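Side-chain contact in putative uncharacterized protein (Archaeoglobus fulgidus, PDB 3VU0), which is the C-terminal globular domain of an archaeal protein of the AglB family, an alpha/beta domain with helices packed around a mixed sheet: residues A[134-138]-A[139-143]. Residues are numbered along the deposited sequence; the frame is centred on the assembly and turned at random.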
ATOM      1  N   TYR A 134       1.590   5.824  -6.114  1.00 12.50           N
ATOM      2  CA  TYR A 134       1.111   6.241  -7.425  1.00 13.17           C
ATOM      3  C   TYR A 134       1.566   5.264  -8.512  1.00 12.41           C
ATOM      4  O   TYR A 134       0.765   4.801  -9.318  1.00 12.44           O
ATOM      5  CB  TYR A 134       1.645   7.636  -7.765  1.00 13.26           C
ATOM      6  CG  TYR A 134       1.336   8.060  -9.181  1.00 13.37           C
ATOM      7  CD1 TYR A 134       0.114   8.644  -9.500  1.00 14.56           C
ATOM      8  CD2 TYR A 134       2.259   7.854 -10.207  1.00 14.00           C
ATOM      9  CE1 TYR A 134      -0.187   9.017 -10.810  1.00 14.33           C
ATOM     10  CE2 TYR A 134       1.967   8.221 -11.519  1.00 15.21           C
ATOM     11  CZ  TYR A 134       0.743   8.802 -11.811  1.00 15.08           C
ATOM     12  OH  TYR A 134       0.454   9.174 -13.101  1.00 16.64           O
ATOM     13  N   LYS A 135       2.858   4.955  -8.532  1.00 11.53           N
ATOM     14  CA  LYS A 135       3.405   4.058  -9.541  1.00 12.15           C
ATOM     15  C   LYS A 135       2.807   2.659  -9.461  1.00 13.49           C
ATOM     16  O   LYS A 135       2.756   1.943 -10.465  1.00 13.53           O
ATOM     17  CB  LYS A 135       4.929   4.001  -9.420  1.00 13.94           C
ATOM     18  CG  LYS A 135       5.575   5.368  -9.578  1.00 17.09           C
ATOM     19  CD  LYS A 135       7.059   5.338  -9.278  1.00 21.64           C
ATOM     20  CE  LYS A 135       7.636   6.746  -9.272  1.00 22.49           C
ATOM     21  NZ  LYS A 135       9.103   6.730  -9.035  1.00 26.00           N
ATOM     22  N   LEU A 136       2.350   2.275  -8.270  1.00 10.78           N
ATOM     23  CA  LEU A 136       1.725   0.971  -8.082  1.00 10.30           C
ATOM     24  C   LEU A 136       0.244   0.999  -8.444  1.00 11.40           C
ATOM     25  O   LEU A 136      -0.169   0.468  -9.476  1.00 10.97           O
ATOM     26  CB  LEU A 136       1.860   0.492  -6.621  1.00 10.38           C
ATOM     27  CG  LEU A 136       3.245   0.051  -6.137  1.00  9.99           C
ATOM     28  CD1 LEU A 136       3.217  -0.152  -4.628  1.00 14.46           C
ATOM     29  CD2 LEU A 136       3.649  -1.236  -6.837  1.00 13.58           C
ATOM     30  N   HIS A 137      -0.553   1.642  -7.599  1.00 11.37           N
ATOM     31  CA  HIS A 137      -1.992   1.672  -7.811  1.00 12.44           C
ATOM     32  C   HIS A 137      -2.472   2.387  -9.063  1.00 13.34           C
ATOM     33  O   HIS A 137      -3.306   1.853  -9.791  1.00 12.90           O
ATOM     34  CB  HIS A 137      -2.710   2.269  -6.600  1.00 10.83           C
ATOM     35  CG  HIS A 137      -4.172   1.942  -6.564  1.00 10.98           C
ATOM     36  ND1 HIS A 137      -4.677   0.868  -5.860  1.00  9.30           N
ATOM     37  CD2 HIS A 137      -5.222   2.491  -7.218  1.00  9.60           C
ATOM     38  CE1 HIS A 137      -5.976   0.770  -6.086  1.00 14.02           C
ATOM     39  NE2 HIS A 137      -6.332   1.742  -6.908  1.00 10.10           N
ATOM     40  N   VAL A 138      -1.959   3.587  -9.318  1.00 13.89           N
ATOM     41  CA  VAL A 138      -2.396   4.333 -10.493  1.00 15.01           C
ATOM     42  C   VAL A 138      -1.809   3.824 -11.809  1.00 17.00           C
ATOM     43  O   VAL A 138      -2.548   3.605 -12.764  1.00 18.00           O
ATOM     44  CB  VAL A 138      -2.089   5.846 -10.353  1.00 15.24           C
ATOM     45  CG1 VAL A 138      -2.565   6.592 -11.601  1.00 17.33           C
ATOM     46  CG2 VAL A 138      -2.788   6.406  -9.120  1.00 15.84           C
ATOM     47  N   GLU A 139      -0.494   3.628 -11.865  1.00 15.96           N
ATOM     48  CA  GLU A 139       0.133   3.155 -13.101  1.00 19.07           C
ATOM     49  C   GLU A 139       0.177   1.634 -13.237  1.00 18.36           C
ATOM     50  O   GLU A 139       0.656   1.116 -14.243  1.00 18.83           O
ATOM     51  CB  GLU A 139       1.560   3.696 -13.226  1.00 19.73           C
ATOM     52  CG  GLU A 139       1.672   5.211 -13.194  1.00 23.32           C
ATOM     53  CD  GLU A 139       3.025   5.697 -13.682  1.00 24.37           C
ATOM     54  OE1 GLU A 139       4.048   5.073 -13.331  1.00 27.12           O
ATOM     55  OE2 GLU A 139       3.068   6.710 -14.409  1.00 26.90           O
ATOM     56  N   ASN A 140      -0.315   0.921 -12.228  1.00 17.55           N
ATOM     57  CA  ASN A 140      -0.317  -0.539 -12.255  1.00 17.13           C
ATOM     58  C   ASN A 140       1.093  -1.123 -12.369  1.00 17.52           C
ATOM     59  O   ASN A 140       1.296  -2.170 -12.991  1.00 16.39           O
ATOM     60  CB  ASN A 140      -1.187  -1.054 -13.410  1.00 17.55           C
ATOM     61  CG  ASN A 140      -2.663  -0.747 -13.210  1.00 18.87           C
ATOM     62  OD1 ASN A 140      -3.224  -1.008 -12.144  1.00 16.99           O
ATOM     63  ND2 ASN A 140      -3.300  -0.198 -14.240  1.00 18.32           N
ATOM     64  N   ALA A 141       2.055  -0.433 -11.761  1.00 17.37           N
ATOM     65  CA  ALA A 141       3.454  -0.847 -11.741  1.00 19.30           C
ATOM     66  C   ALA A 141       4.087  -1.015 -13.118  1.00 21.59           C
ATOM     67  O   ALA A 141       5.138  -1.645 -13.244  1.00 22.25           O
ATOM     68  CB  ALA A 141       3.600  -2.144 -10.942  1.00 18.96           C
ATOM     69  N   THR A 142       3.467  -0.443 -14.145  1.00 24.00           N
ATOM     70  CA  THR A 142       4.001  -0.560 -15.496  1.00 28.40           C
ATOM     71  C   THR A 142       5.387   0.074 -15.610  1.00 29.79           C
ATOM     72  O   THR A 142       6.183  -0.307 -16.469  1.00 30.14           O
ATOM     73  CB  THR A 142       3.066   0.101 -16.531  1.00 29.20           C
ATOM     74  OG1 THR A 142       2.878   1.484 -16.200  1.00 33.28           O
ATOM     75  CG2 THR A 142       1.717  -0.599 -16.551  1.00 30.94           C
ATOM     76  N   ASN A 143       5.673   1.034 -14.734  1.00 29.70           N
ATOM     77  CA  ASN A 143       6.959   1.722 -14.744  1.00 29.55           C
ATOM     78  C   ASN A 143       7.839   1.351 -13.551  1.00 29.02           C
ATOM     79  O   ASN A 143       8.657   2.151 -13.100  1.00 29.13           O
ATOM     80  CB  ASN A 143       6.735   3.236 -14.765  1.00 30.58           C
ATOM     81  CG  ASN A 143       6.096   3.712 -16.052  1.00 33.38           C
ATOM     82  OD1 ASN A 143       5.529   4.801 -16.108  1.00 35.89           O
ATOM     83  ND2 ASN A 143       6.194   2.900 -17.098  1.00 34.08           N
TER
HETATM   84  O   HOH W   1       1.323   8.157 -15.691  1.00 43.18           O
HETATM   85  O   HOH W   2       4.510   2.471 -12.523  1.00 19.83           O
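E139 sets its extended side chain against Y134 and K135, one turn back in the chain. Its CG and carboxylate cross the phenol ring obliquely at the CE2 corner, with OE2 3.4 Å from CE2 of Y134 and the ring and carboxylate planes turned 46° apart. The ring is brought there by a first torsion that sets CG of Y134 anti to the backbone N (chi1 173°). E139 also runs loosely alongside the start of the K135 chain, in the same direction, yet the charges do not meet: NZ of K135 stays 6.8 Å from OE1 of E139 and bonds instead to the carbonyl of Q71.

One water joins OH of Y134 to OE2 of E139, to which it donates at 2.6 Å. A second donates to both OE1 of E139 and O of K135 and accepts from N of N143, so the carboxylate is tied to the last turn of the helix and to the loop beyond.

In a pi-type turn, N of E139 donates to O of Y134 (3.1 Å), five residues back; N of A141 reaches O of K135, six back, at 2.8 Å. Beyond them, O of E139 accepts from both N and OG1 of T142, the hydroxyl at 3.0 Å, on the same face of its carbonyl.

On the buried side, CD2 of L136 meets CB of A141 at 4.2 Å, and both side chains rest on F159 of the sheet. This is a helix whose last turn widens to pi type and whose chain leaves helical geometry at N140, with positive phi, within a type I' beta turn from E139 to T142, leading from helix 132-138 toward strand 147-153.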